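Local structure of putative 2OG-Fe(II) oxygenase family protein (Caulobacter crescentus CB15, 3OOX) at residues Gly143-Leu146 with Glu147-Thr151; Ile229-Gly232 with Asp233-Arg237; Asp8-Ser11 with Phe12-Ala16; Ile277-Gln281 with Asn282-Ala286; Tyr41-Gln45 with Ala46-Ala50. The protein probably acts as an iron(II)-dependent oxygenase that splits 2-oxoglutarate with molecular oxygen, in a reaction that may yield ethylene or oxidise L-arginine. All blocks are in the same frame, centred on the assembly; numbering follows the deposited sequence.

Interaction 1. Residues Gly143-Leu146 with Glu147-Thr151; sequences GKVL and EAIAT. With EDO (1,2-ethanediol), chain E.
The flat carboxylate of Glu147 lies alongside the root of Lys144, with OE2 3.4 Å from Lys144 CA and 3.7 Å from Lys144 CG. Beyond the stretch its two oxygens are divided: OE1 forms a salt bridge with Arg157 and OE2 a hydrogen bond with Tyr15 OH. Lys144 and Glu147 therefore run side by side on one side of an alpha-helix, part of helix 127-152, which packs beside the double-stranded beta-helix (jelly-roll) core of this oxygenase. They are no ion pair, since Lys144 NZ is 6.9 Å from Glu147 OE2. The extended lysine carries its ammonium on to a 1,2-ethanediol and donates to both hydroxyl oxygens, a site filled by a molecule probably taken from the crystallisation liquor. The backbone holds the register. Ile149 N gives a bond to Val145 O at 164° that stays in the carbonyl plane, whereas Ala150 N, bound to Leu146 O, is tilted 25° from its own; the bond from Ala148 N to Lys144 O is weak. On the buried flank, Ile149 turns CG1 away from its carbonyl carbon (chi1 -68°), which brings CD1 back over the preceding turn. The Ile149 side chain also packs on Ile197 of strand 197-201 and Phe30 of helix 19-33. Within the helix, Ile149 CD1 lies 4.1 Å from Val145 CG1 and 4.0 Å from Leu146 CD2.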
loop_
_atom_site.group_PDB
_atom_site.type_symbol
_atom_site.label_atom_id
_atom_site.label_comp_id
_atom_site.label_asym_id
_atom_site.label_seq_id
_atom_site.Cartn_x
_atom_site.Cartn_y
_atom_site.Cartn_z
ATOM N N GLY A 143 7.261 -9.283 -2.228
ATOM C CA GLY A 143 7.990 -10.465 -1.740
ATOM C C GLY A 143 9.497 -10.252 -1.729
ATOM O O GLY A 143 10.167 -10.665 -0.793
ATOM N N LYS A 144 10.039 -9.641 -2.786
ATOM C CA LYS A 144 11.469 -9.379 -2.885
ATOM C C LYS A 144 11.928 -8.353 -1.843
ATOM O O LYS A 144 12.982 -8.483 -1.233
ATOM C CB LYS A 144 11.824 -8.976 -4.324
ATOM C CG LYS A 144 11.565 -10.106 -5.329
ATOM C CD LYS A 144 11.726 -9.762 -6.805
ATOM C CE LYS A 144 10.984 -10.810 -7.667
ATOM N NZ LYS A 144 11.062 -10.458 -9.097
ATOM N N VAL A 145 11.113 -7.324 -1.621
ATOM C CA VAL A 145 11.367 -6.350 -0.568
ATOM C C VAL A 145 11.345 -7.019 0.811
ATOM O O VAL A 145 12.172 -6.731 1.681
ATOM C CB VAL A 145 10.323 -5.192 -0.664
ATOM C CG1 VAL A 145 10.412 -4.286 0.546
ATOM C CG2 VAL A 145 10.539 -4.415 -1.988
ATOM N N LEU A 146 10.421 -7.948 1.007
ATOM C CA LEU A 146 10.337 -8.661 2.264
ATOM C C LEU A 146 11.559 -9.553 2.479
ATOM O O LEU A 146 11.985 -9.754 3.618
ATOM C CB LEU A 146 9.027 -9.456 2.380
ATOM C CG LEU A 146 7.836 -8.551 2.709
ATOM C CD1 LEU A 146 6.540 -9.318 2.368
ATOM C CD2 LEU A 146 7.845 -8.073 4.163
ATOM N N GLU A 147 12.106 -10.096 1.397
ATOM C CA GLU A 147 13.400 -10.813 1.543
ATOM C C GLU A 147 14.491 -9.928 2.145
ATOM O O GLU A 147 15.259 -10.376 2.986
ATOM C CB GLU A 147 13.874 -11.354 0.212
ATOM C CG GLU A 147 13.066 -12.479 -0.394
ATOM C CD GLU A 147 13.604 -12.846 -1.771
ATOM O OE1 GLU A 147 14.654 -13.532 -1.844
ATOM O OE2 GLU A 147 13.009 -12.439 -2.782
ATOM N N ALA A 148 14.579 -8.693 1.655
ATOM C CA ALA A 148 15.535 -7.740 2.154
ATOM C C ALA A 148 15.242 -7.422 3.620
ATOM O O ALA A 148 16.150 -7.387 4.460
ATOM C CB ALA A 148 15.528 -6.515 1.309
ATOM N N ILE A 149 13.972 -7.196 3.940
ATOM C CA ILE A 149 13.570 -6.944 5.329
ATOM C C ILE A 149 13.951 -8.118 6.256
ATOM O O ILE A 149 14.491 -7.912 7.349
ATOM C CB ILE A 149 12.062 -6.594 5.421
ATOM C CG1 ILE A 149 11.813 -5.227 4.753
ATOM C CG2 ILE A 149 11.610 -6.601 6.860
ATOM C CD1 ILE A 149 10.327 -4.925 4.579
ATOM N N ALA A 150 13.673 -9.332 5.813
ATOM C CA ALA A 150 14.044 -10.557 6.567
ATOM C C ALA A 150 15.556 -10.623 6.854
ATOM O O ALA A 150 15.977 -10.788 8.002
ATOM C CB ALA A 150 13.562 -11.785 5.811
ATOM N N THR A 151 16.361 -10.393 5.823
ATOM C CA THR A 151 17.818 -10.393 5.996
ATOM C C THR A 151 18.265 -9.264 6.942
ATOM O O THR A 151 19.136 -9.455 7.795
ATOM C CB THR A 151 18.487 -10.327 4.621
ATOM O OG1 THR A 151 18.189 -11.545 3.922
ATOM C CG2 THR A 151 19.991 -10.130 4.737
HETATM C C1 EDO E . 14.532 -11.374 -9.365
HETATM O O1 EDO E . 13.458 -12.170 -9.881
HETATM C C2 EDO E . 14.738 -10.153 -10.251
HETATM O O2 EDO E . 13.568 -9.311 -10.183
#

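Interaction 2. Residues Ile229-Gly232 with Asp233-Arg237. With EDO (1,2-ethanediol), chain G.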
loop_
_atom_site.group_PDB
_atom_site.type_symbol
_atom_site.label_atom_id
_atom_site.label_comp_id
_atom_site.label_asym_id
_atom_site.label_seq_id
_atom_site.Cartn_x
_atom_site.Cartn_y
_atom_site.Cartn_z
ATOM N N ILE A 229 7.825 2.555 -0.564
ATOM C CA ILE A 229 7.347 1.425 0.216
ATOM C C ILE A 229 7.299 1.801 1.683
ATOM O O ILE A 229 8.221 2.436 2.178
ATOM C CB ILE A 229 8.253 0.213 0.042
ATOM C CG1 ILE A 229 8.405 -0.101 -1.457
ATOM C CG2 ILE A 229 7.665 -1.013 0.814
ATOM C CD1 ILE A 229 9.684 -0.788 -1.827
ATOM N N ASN A 230 6.229 1.419 2.369
ATOM C CA ASN A 230 6.127 1.665 3.838
ATOM C C ASN A 230 5.719 0.436 4.619
ATOM O O ASN A 230 4.974 -0.436 4.130
ATOM C CB ASN A 230 5.205 2.849 4.193
ATOM C CG ASN A 230 3.768 2.639 3.789
ATOM O OD1 ASN A 230 3.453 2.655 2.596
ATOM N ND2 ASN A 230 2.871 2.437 4.780
ATOM N N ILE A 231 6.215 0.395 5.853
ATOM C CA ILE A 231 5.876 -0.615 6.839
ATOM C C ILE A 231 4.440 -0.368 7.327
ATOM O O ILE A 231 4.076 0.787 7.583
ATOM C CB ILE A 231 6.813 -0.497 8.068
ATOM C CG1 ILE A 231 8.289 -0.583 7.620
ATOM C CG2 ILE A 231 6.431 -1.536 9.180
ATOM C CD1 ILE A 231 8.689 -1.911 6.991
ATOM N N GLY A 232 3.639 -1.431 7.491
ATOM C CA GLY A 232 2.313 -1.324 8.069
ATOM C C GLY A 232 2.258 -1.945 9.453
ATOM O O GLY A 232 3.219 -2.613 9.901
ATOM N N ASP A 233 1.110 -1.793 10.101
ATOM C CA ASP A 233 0.999 -2.159 11.488
ATOM C C ASP A 233 1.241 -3.660 11.723
ATOM O O ASP A 233 1.732 -3.995 12.811
ATOM C CB ASP A 233 -0.385 -1.819 12.034
ATOM C CG ASP A 233 -0.628 -0.333 12.165
ATOM O OD1 ASP A 233 0.321 0.481 12.042
ATOM O OD2 ASP A 233 -1.795 0.020 12.394
HETATM N N MSE A 234 0.874 -4.544 10.797
HETATM C CA MSE A 234 1.096 -5.985 11.010
HETATM C C MSE A 234 2.579 -6.280 11.171
HETATM O O MSE A 234 2.976 -7.069 12.042
HETATM C CB MSE A 234 0.540 -6.823 9.848
HETATM C CG MSE A 234 -0.952 -6.941 9.797
HETATM SE SE MSE A 234 -1.560 -7.809 8.155
HETATM C CE MSE A 234 -3.452 -7.789 8.470
ATOM N N LEU A 235 3.421 -5.661 10.335
ATOM C CA LEU A 235 4.846 -5.924 10.379
ATOM C C LEU A 235 5.465 -5.203 11.565
ATOM O O LEU A 235 6.386 -5.725 12.222
ATOM C CB LEU A 235 5.477 -5.504 9.057
ATOM C CG LEU A 235 6.970 -5.699 8.871
ATOM C CD1 LEU A 235 7.415 -7.131 9.205
ATOM C CD2 LEU A 235 7.396 -5.359 7.428
ATOM N N GLU A 236 4.978 -3.994 11.874
ATOM C CA GLU A 236 5.407 -3.292 13.088
ATOM C C GLU A 236 5.189 -4.195 14.302
ATOM O O GLU A 236 6.110 -4.349 15.142
ATOM C CB GLU A 236 4.659 -1.956 13.255
ATOM C CG GLU A 236 5.012 -1.196 14.534
ATOM C CD GLU A 236 4.175 0.050 14.694
ATOM O OE1 GLU A 236 2.951 -0.094 14.853
ATOM O OE2 GLU A 236 4.755 1.145 14.629
ATOM N N ARG A 237 4.017 -4.829 14.386
ATOM C CA ARG A 237 3.708 -5.668 15.548
ATOM C C ARG A 237 4.604 -6.910 15.589
ATOM O O ARG A 237 5.159 -7.254 16.655
ATOM C CB ARG A 237 2.237 -6.052 15.552
ATOM C CG ARG A 237 1.860 -7.032 16.653
ATOM C CD ARG A 237 0.376 -7.084 16.877
ATOM N NE ARG A 237 0.063 -8.130 17.854
ATOM C CZ ARG A 237 -0.977 -8.130 18.673
ATOM N NH1 ARG A 237 -1.853 -7.119 18.698
ATOM N NH2 ARG A 237 -1.161 -9.169 19.507
HETATM C C1 EDO G . -4.169 -8.576 22.016
HETATM O O1 EDO G . -3.158 -9.376 21.389
HETATM C C2 EDO G . -4.135 -7.152 21.473
HETATM O O2 EDO G . -4.397 -7.128 20.064
#
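Ile231 and Leu235 touch by their methyl ends, CD1 of the isoleucine 3.7 Å from CD2 of the leucine, as the chain leaves strand 227-231 of the jelly-roll core and enters helix 233-238. Gly232 is the N-cap. Its carbonyl oxygen accepts Glu236 N at 3.0 Å along a nearly straight, in-plane bond (171°), and Leu235 N more weakly. Leu235 reaches the strand because its CG stands opposite the backbone N (chi1 -179°), which sends the branch back beside Ile231 and on to Ile197 of strand 197-201. Further out, side chains from the first helical turn tie it to other parts of the chain: Asp233 pairs with Arg305 and Ser245 OG, and Glu236 OE2 accepts from Ser245 N. Outermost is Arg237, extended past Phe301 and Tyr292 to an ethanediol that Gln304 also binds. A leucine in its place would probably leave that diol without its two-pronged guanidinium donor, with Gln304 still beside it. The grip has two arms: Arg237 NH1 donates to O2 of the diol at 2.9 Å, and Arg237 NH2 to O1 at 2.8 Å, with a 170° angle.

Interaction 3. Residues Asp8-Ser11 with Phe12-Ala16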
loop_
_atom_site.group_PDB
_atom_site.type_symbol
_atom_site.label_atom_id
_atom_site.label_comp_id
_atom_site.label_asym_id
_atom_site.label_seq_id
_atom_site.Cartn_x
_atom_site.Cartn_y
_atom_site.Cartn_z
ATOM N N ASP A 8 16.614 8.924 0.241
ATOM C CA ASP A 8 17.390 8.624 -0.966
ATOM C C ASP A 8 16.994 7.250 -1.507
ATOM O O ASP A 8 16.819 6.318 -0.715
ATOM C CB ASP A 8 18.889 8.605 -0.649
ATOM C CG ASP A 8 19.432 9.971 -0.201
ATOM O OD1 ASP A 8 18.867 11.018 -0.586
ATOM O OD2 ASP A 8 20.450 9.980 0.524
ATOM N N PRO A 9 16.813 7.126 -2.836
ATOM C CA PRO A 9 16.466 5.807 -3.377
ATOM C C PRO A 9 17.587 4.771 -3.236
ATOM O O PRO A 9 18.786 5.132 -3.232
ATOM C CB PRO A 9 16.143 6.073 -4.851
ATOM C CG PRO A 9 16.055 7.550 -5.002
ATOM C CD PRO A 9 16.732 8.193 -3.847
ATOM N N VAL A 10 17.176 3.521 -3.094
ATOM C CA VAL A 10 18.056 2.351 -3.109
ATOM C C VAL A 10 17.732 1.605 -4.400
ATOM O O VAL A 10 16.593 1.292 -4.665
ATOM C CB VAL A 10 17.821 1.442 -1.893
ATOM C CG1 VAL A 10 18.712 0.148 -1.934
ATOM C CG2 VAL A 10 18.053 2.207 -0.575
ATOM N N SER A 11 18.743 1.348 -5.241
ATOM C CA SER A 11 18.495 0.713 -6.519
ATOM C C SER A 11 18.176 -0.776 -6.375
ATOM O O SER A 11 18.945 -1.517 -5.774
ATOM C CB SER A 11 19.703 0.864 -7.458
ATOM O OG SER A 11 19.431 0.189 -8.670
ATOM N N PHE A 12 17.075 -1.177 -6.993
ATOM C CA PHE A 12 16.717 -2.578 -7.107
ATOM C C PHE A 12 17.808 -3.383 -7.847
ATOM O O PHE A 12 17.856 -4.590 -7.706
ATOM C CB PHE A 12 15.345 -2.744 -7.764
ATOM C CG PHE A 12 14.883 -4.165 -7.824
ATOM C CD1 PHE A 12 14.562 -4.852 -6.658
ATOM C CD2 PHE A 12 14.811 -4.831 -9.017
ATOM C CE1 PHE A 12 14.154 -6.185 -6.705
ATOM C CE2 PHE A 12 14.427 -6.172 -9.064
ATOM C CZ PHE A 12 14.095 -6.831 -7.919
ATOM N N SER A 13 18.688 -2.734 -8.605
ATOM C CA SER A 13 19.772 -3.473 -9.273
ATOM C C SER A 13 20.650 -4.203 -8.236
ATOM O O SER A 13 21.276 -5.234 -8.545
ATOM C CB SER A 13 20.594 -2.513 -10.146
ATOM O OG SER A 13 21.322 -1.612 -9.341
ATOM N N LEU A 14 20.680 -3.698 -7.001
ATOM C CA LEU A 14 21.442 -4.304 -5.934
ATOM C C LEU A 14 20.849 -5.621 -5.438
ATOM O O LEU A 14 21.552 -6.397 -4.801
ATOM C CB LEU A 14 21.629 -3.345 -4.748
ATOM C CG LEU A 14 22.406 -2.061 -5.074
ATOM C CD1 LEU A 14 22.370 -1.137 -3.855
ATOM C CD2 LEU A 14 23.863 -2.257 -5.550
ATOM N N TYR A 15 19.561 -5.867 -5.685
ATOM C CA TYR A 15 18.930 -7.109 -5.243
ATOM C C TYR A 15 19.707 -8.324 -5.773
ATOM O O TYR A 15 19.996 -9.231 -5.003
ATOM C CB TYR A 15 17.458 -7.126 -5.672
ATOM C CG TYR A 15 16.733 -8.434 -5.404
ATOM C CD1 TYR A 15 16.080 -8.657 -4.203
ATOM C CD2 TYR A 15 16.685 -9.428 -6.372
ATOM C CE1 TYR A 15 15.401 -9.883 -3.972
ATOM C CE2 TYR A 15 16.006 -10.615 -6.165
ATOM C CZ TYR A 15 15.374 -10.846 -4.973
ATOM O OH TYR A 15 14.727 -12.074 -4.783
ATOM N N ALA A 16 20.069 -8.301 -7.054
ATOM C CA ALA A 16 20.917 -9.337 -7.671
ATOM C C ALA A 16 22.403 -9.038 -7.487
ATOM O O ALA A 16 23.184 -9.954 -7.217
ATOM C CB ALA A 16 20.588 -9.481 -9.167
#
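Ser11 OG and Ser13 OG stand 2.7 Å apart, and this small polar knot is the tight part of the contact. Ser11 OG also accepts the backbone N of Ser13 at 3.0 Å, a capping bond with an angle of 151°, and it bonds to Asp40 OD2 beyond the stretch. Three polar partners thus gather round one hydroxyl. It faces forward along the chain because OG lies opposite the backbone N of Ser11 (chi1 178°), while Ser13 OG is set between its own backbone N and carbonyl carbon, which turns it back toward Ser11 OG. With an alanine in place of Ser11, Ser13 N would probably lose its cap and Asp40 its hydroxyl partner. The backbone closes the same turn: Leu14 N reaches Ser11 O at 3.0 Å from well above the carbonyl plane, 49° out of it.

The apolar part is looser. Val10 CG1 and Leu14 CD1 only approach to 4.3 Å, and both side chains also pack on Phe22 of helix 19-33. Leu14 remains partly exposed, as do the two serines, so solvent borders this side. Phe12 and Tyr15 point the other way, to helix 127-152. A serine OG that accepts from the N-H two residues on forms an ST turn, here at the passage from edge strand 10-11 into helix 13-17.

Interaction 4. Residues Ile277-Gln281 with Asn282-Ala286; sequences IKTLQ and NCVTA. With EDO (1,2-ethanediol), chain H.
Thr279 and Val284 meet at about a right angle, the CG2 methyl of the threonine pressed to 3.5 Å against CG2 of the valine. The threonine methyl lies opposite its backbone N (chi1 -43° for OG1), which leaves OG1 to bond Asp290 OD1 instead. Leu280 and Cys283 meet less closely, Leu280 CB lying 4.0 Å from Cys283 SG; Asn282 OD1 is also near that CB. What folds them together is two successive turns of 3-10 type: Cys283 N bonds to Leu280 O at 2.9 Å and Val284 N to Gln281 O at 3.1 Å, both donors well above the carbonyl planes. At the start of the turn an ethanediol receives Gln281 N on O1 and Asn282 N on O2. The loop lies between strands 276-277 and 296-297: Leu280 packs on Leu238 of helix 233-238, and Asn282 ND2 bonds Leu153 O just past helix 127-152.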
loop_
_atom_site.group_PDB
_atom_site.type_symbol
_atom_site.label_atom_id
_atom_site.label_comp_id
_atom_site.label_asym_id
_atom_site.label_seq_id
_atom_site.Cartn_x
_atom_site.Cartn_y
_atom_site.Cartn_z
ATOM N N ILE A 277 0.732 -13.991 14.065
ATOM C CA ILE A 277 1.718 -12.977 14.354
ATOM C C ILE A 277 2.148 -13.153 15.800
ATOM O O ILE A 277 1.377 -12.885 16.731
ATOM C CB ILE A 277 1.172 -11.519 14.113
ATOM C CG1 ILE A 277 0.635 -11.370 12.688
ATOM C CG2 ILE A 277 2.235 -10.469 14.445
ATOM C CD1 ILE A 277 -0.113 -10.055 12.489
ATOM N N LYS A 278 3.379 -13.613 15.965
ATOM C CA LYS A 278 3.990 -13.861 17.263
ATOM C C LYS A 278 5.349 -13.156 17.274
ATOM O O LYS A 278 6.156 -13.288 16.353
ATOM C CB LYS A 278 4.118 -15.365 17.516
ATOM C CG LYS A 278 4.864 -15.701 18.802
ATOM C CD LYS A 278 4.858 -17.207 19.063
ATOM C CE LYS A 278 5.502 -17.523 20.407
ATOM N NZ LYS A 278 6.946 -17.122 20.450
ATOM N N THR A 279 5.584 -12.365 18.318
ATOM C CA THR A 279 6.716 -11.442 18.318
ATOM C C THR A 279 8.027 -12.142 18.007
ATOM O O THR A 279 8.344 -13.196 18.593
ATOM C CB THR A 279 6.844 -10.731 19.674
ATOM O OG1 THR A 279 5.532 -10.323 20.114
ATOM C CG2 THR A 279 7.830 -9.541 19.556
ATOM N N LEU A 280 8.808 -11.559 17.103
ATOM C CA LEU A 280 10.121 -12.120 16.783
ATOM C C LEU A 280 10.988 -12.052 18.031
ATOM O O LEU A 280 11.170 -10.991 18.634
ATOM C CB LEU A 280 10.775 -11.358 15.638
ATOM C CG LEU A 280 10.066 -11.431 14.275
ATOM C CD1 LEU A 280 10.752 -10.507 13.294
ATOM C CD2 LEU A 280 10.034 -12.860 13.733
ATOM N N GLN A 281 11.560 -13.193 18.425
ATOM C CA GLN A 281 12.282 -13.209 19.677
ATOM C C GLN A 281 13.529 -12.360 19.626
ATOM O O GLN A 281 13.923 -11.799 20.641
ATOM C CB GLN A 281 12.585 -14.639 20.140
ATOM C CG GLN A 281 11.385 -15.264 20.871
ATOM C CD GLN A 281 11.062 -14.554 22.201
ATOM O OE1 GLN A 281 11.951 -14.311 23.032
ATOM N NE2 GLN A 281 9.785 -14.217 22.400
ATOM N N ASN A 282 14.134 -12.215 18.443
ATOM C CA ASN A 282 15.309 -11.347 18.333
ATOM C C ASN A 282 14.989 -9.850 18.358
ATOM O O ASN A 282 15.902 -9.023 18.416
ATOM C CB ASN A 282 16.212 -11.748 17.155
ATOM C CG ASN A 282 15.615 -11.457 15.813
ATOM O OD1 ASN A 282 14.485 -10.976 15.704
ATOM N ND2 ASN A 282 16.377 -11.762 14.754
ATOM N N CYS A 283 13.688 -9.522 18.348
ATOM C CA CYS A 283 13.229 -8.151 18.585
ATOM C C CYS A 283 12.767 -7.904 20.018
ATOM O O CYS A 283 12.283 -6.807 20.340
ATOM C CB CYS A 283 12.098 -7.802 17.618
ATOM S SG CYS A 283 12.611 -7.840 15.889
ATOM N N VAL A 284 12.939 -8.908 20.892
ATOM C CA VAL A 284 12.581 -8.811 22.296
ATOM C C VAL A 284 13.891 -8.781 23.074
ATOM O O VAL A 284 14.696 -9.731 22.995
ATOM C CB VAL A 284 11.692 -10.000 22.740
ATOM C CG1 VAL A 284 11.440 -9.951 24.251
ATOM C CG2 VAL A 284 10.373 -10.010 21.950
ATOM N N THR A 285 14.104 -7.690 23.803
ATOM C CA THR A 285 15.338 -7.467 24.559
ATOM C C THR A 285 14.983 -6.857 25.913
ATOM O O THR A 285 13.823 -6.505 26.161
ATOM C CB THR A 285 16.273 -6.490 23.817
ATOM O OG1 THR A 285 15.609 -5.215 23.718
ATOM C CG2 THR A 285 16.653 -7.029 22.401
ATOM N N ALA A 286 15.988 -6.724 26.782
ATOM C CA ALA A 286 15.833 -6.017 28.043
ATOM C C ALA A 286 15.289 -4.613 27.867
ATOM O O ALA A 286 14.417 -4.180 28.621
ATOM C CB ALA A 286 17.179 -5.967 28.803
HETATM C C1 EDO H . 11.866 -16.030 15.764
HETATM O O1 EDO H . 11.112 -15.590 16.929
HETATM C C2 EDO H . 12.860 -15.002 15.183
HETATM O O2 EDO H . 13.787 -14.463 16.148
#

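Interaction 5. Residues Tyr41-Gln45 with Ala46-Ala50; sequences YDLDQ and ARIDA. With EDO (1,2-ethanediol), chain E.
Asp44 O, on the N-cap residue, accepts Ile48 N in its carbonyl plane at 3.0 Å, with a weak second bond from Arg47 N, and so starts helix 45-59. The Asp44 carboxylate turns forward to cap that end: with CG opposite the backbone N (chi1 -176°), Asp44 OD1 receives Ala46 N at 3.0 Å, though the angle of 121° makes the bond weak. OD2 lies over the aliphatic part of Arg47 and is joined to it by a water that donates to OD2 and accepts weakly from Arg47 NH1; it does not touch the guanidinium, whose plane is turned 88° from the carboxylate.

Gln45 links the loop to the second turn. Its chain bends at chi2, which folds the amide back along the helix: Gln45 OE1 accepts Tyr41 OH on a lone pair at 2.6 Å, and Gln45 NE2 donates to Asp49 OD1 at 2.9 Å. That donor meets the Asp49 carboxylate from above its plane, while the carboxylate oxygen sits in the plane of the amide. With both ends engaged, the amide is held against flipping.

Beneath this polar relay, Ile48 CD1 packs against Tyr41 OH (3.7 Å) and Leu43 CB (3.9 Å), next to Leu201 of the core sheet. A Leu-Ile contact bracketing an aspartate N-cap in this way is a hydrophobic staple, here fixing the first turn of the helix that follows strand 35-39.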
loop_
_atom_site.group_PDB
_atom_site.type_symbol
_atom_site.label_atom_id
_atom_site.label_comp_id
_atom_site.label_asym_id
_atom_site.label_seq_id
_atom_site.Cartn_x
_atom_site.Cartn_y
_atom_site.Cartn_z
ATOM N N TYR A 41 13.320 -0.518 -10.750
ATOM C CA TYR A 41 12.544 -1.773 -10.636
ATOM C C TYR A 41 12.538 -2.464 -11.985
ATOM O O TYR A 41 12.806 -1.840 -13.024
ATOM C CB TYR A 41 11.122 -1.559 -10.099
ATOM C CG TYR A 41 10.242 -0.513 -10.794
ATOM C CD1 TYR A 41 9.899 -0.623 -12.142
ATOM C CD2 TYR A 41 9.723 0.565 -10.074
ATOM C CE1 TYR A 41 9.062 0.319 -12.757
ATOM C CE2 TYR A 41 8.889 1.505 -10.678
ATOM C CZ TYR A 41 8.558 1.377 -12.016
ATOM O OH TYR A 41 7.726 2.317 -12.612
ATOM N N ASP A 42 12.239 -3.755 -11.981
ATOM C CA ASP A 42 12.287 -4.520 -13.230
ATOM C C ASP A 42 10.909 -4.813 -13.792
ATOM O O ASP A 42 10.792 -5.557 -14.778
ATOM C CB ASP A 42 13.116 -5.811 -13.054
ATOM C CG ASP A 42 12.506 -6.779 -12.083
ATOM O OD1 ASP A 42 11.566 -6.399 -11.351
ATOM O OD2 ASP A 42 12.987 -7.942 -12.040
ATOM N N LEU A 43 9.874 -4.214 -13.181
ATOM C CA LEU A 43 8.504 -4.370 -13.654
ATOM C C LEU A 43 8.402 -3.786 -15.049
ATOM O O LEU A 43 8.942 -2.739 -15.313
ATOM C CB LEU A 43 7.510 -3.634 -12.756
ATOM C CG LEU A 43 7.137 -4.219 -11.395
ATOM C CD1 LEU A 43 8.302 -4.198 -10.404
ATOM C CD2 LEU A 43 5.966 -3.387 -10.872
ATOM N N ASP A 44 7.693 -4.473 -15.925
ATOM C CA ASP A 44 7.485 -4.013 -17.293
ATOM C C ASP A 44 6.645 -2.730 -17.279
ATOM O O ASP A 44 5.440 -2.783 -16.965
ATOM C CB ASP A 44 6.761 -5.126 -18.061
ATOM C CG ASP A 44 6.555 -4.818 -19.529
ATOM O OD1 ASP A 44 6.618 -3.641 -19.954
ATOM O OD2 ASP A 44 6.315 -5.799 -20.263
ATOM N N GLN A 45 7.269 -1.601 -17.618
ATOM C CA GLN A 45 6.564 -0.314 -17.583
ATOM C C GLN A 45 5.380 -0.234 -18.533
ATOM O O GLN A 45 4.352 0.376 -18.220
ATOM C CB GLN A 45 7.508 0.847 -17.833
ATOM C CG GLN A 45 6.923 2.211 -17.498
ATOM C CD GLN A 45 6.640 2.333 -16.018
ATOM O OE1 GLN A 45 7.522 2.067 -15.203
ATOM N NE2 GLN A 45 5.422 2.740 -15.659
ATOM N N ALA A 46 5.488 -0.834 -19.715
ATOM C CA ALA A 46 4.335 -0.851 -20.598
ATOM C C ALA A 46 3.107 -1.556 -19.997
ATOM O O ALA A 46 1.972 -1.134 -20.216
ATOM C CB ALA A 46 4.733 -1.482 -21.958
ATOM N N ARG A 47 3.328 -2.590 -19.192
ATOM C CA ARG A 47 2.220 -3.290 -18.565
ATOM C C ARG A 47 1.717 -2.533 -17.328
ATOM O O ARG A 47 0.505 -2.542 -17.060
ATOM C CB ARG A 47 2.596 -4.728 -18.244
ATOM C CG ARG A 47 2.937 -5.534 -19.498
ATOM C CD ARG A 47 3.120 -7.014 -19.188
ATOM N NE ARG A 47 1.838 -7.694 -19.047
ATOM C CZ ARG A 47 1.669 -9.011 -19.088
ATOM N NH1 ARG A 47 2.707 -9.822 -19.254
ATOM N NH2 ARG A 47 0.453 -9.522 -18.949
ATOM N N ILE A 48 2.616 -1.843 -16.613
ATOM C CA ILE A 48 2.160 -0.908 -15.546
ATOM C C ILE A 48 1.246 0.123 -16.216
ATOM O O ILE A 48 0.093 0.333 -15.792
ATOM C CB ILE A 48 3.320 -0.163 -14.829
ATOM C CG1 ILE A 48 4.163 -1.107 -13.964
ATOM C CG2 ILE A 48 2.785 1.014 -13.945
ATOM C CD1 ILE A 48 5.427 -0.448 -13.444
ATOM N N ASP A 49 1.734 0.717 -17.318
ATOM C CA ASP A 49 0.997 1.789 -17.994
ATOM C C ASP A 49 -0.354 1.311 -18.540
ATOM O O ASP A 49 -1.348 2.063 -18.512
ATOM C CB ASP A 49 1.835 2.422 -19.118
ATOM C CG ASP A 49 3.005 3.236 -18.609
ATOM O OD1 ASP A 49 3.160 3.432 -17.378
ATOM O OD2 ASP A 49 3.793 3.689 -19.461
ATOM N N ALA A 50 -0.411 0.071 -19.019
ATOM C CA ALA A 50 -1.674 -0.542 -19.460
ATOM C C ALA A 50 -2.674 -0.678 -18.309
ATOM O O ALA A 50 -3.865 -0.430 -18.490
ATOM C CB ALA A 50 -1.428 -1.888 -20.085
HETATM C C1 EDO E . 14.532 -11.374 -9.365
HETATM O O1 EDO E . 13.458 -12.170 -9.881
HETATM C C2 EDO E . 14.738 -10.153 -10.251
HETATM O O2 EDO E . 13.568 -9.311 -10.183
HETATM O O HOH W 1 5.792 -8.502 -19.698
#

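Along the chain the order is interaction 3, 5, 1, 2, 4. Interactions 1 and 2 lie about 13 Å apart between centres and pack directly, helix 127-152 against strand 227-231 and helix 233-238, through Val145 on Ile229 and Ile149 on Leu235. Interaction 3 reaches the same helix, about 12 Å from interaction 1 between centres, with Tyr15 probably hydrogen-bonded to Glu147; it also touches interaction 5 through Phe12 on Asp42. One ethanediol touches both interactions 1 and 5. Interaction 4 meets interaction 2 by Ile277 on Arg237 but lies about 38 Å from interaction 5 between centres. Helix 127-152 thus packs on both the N-terminal turns and the strand-helix passage at 227-238, and interactions 2 and 3 share the eight-stranded sheet.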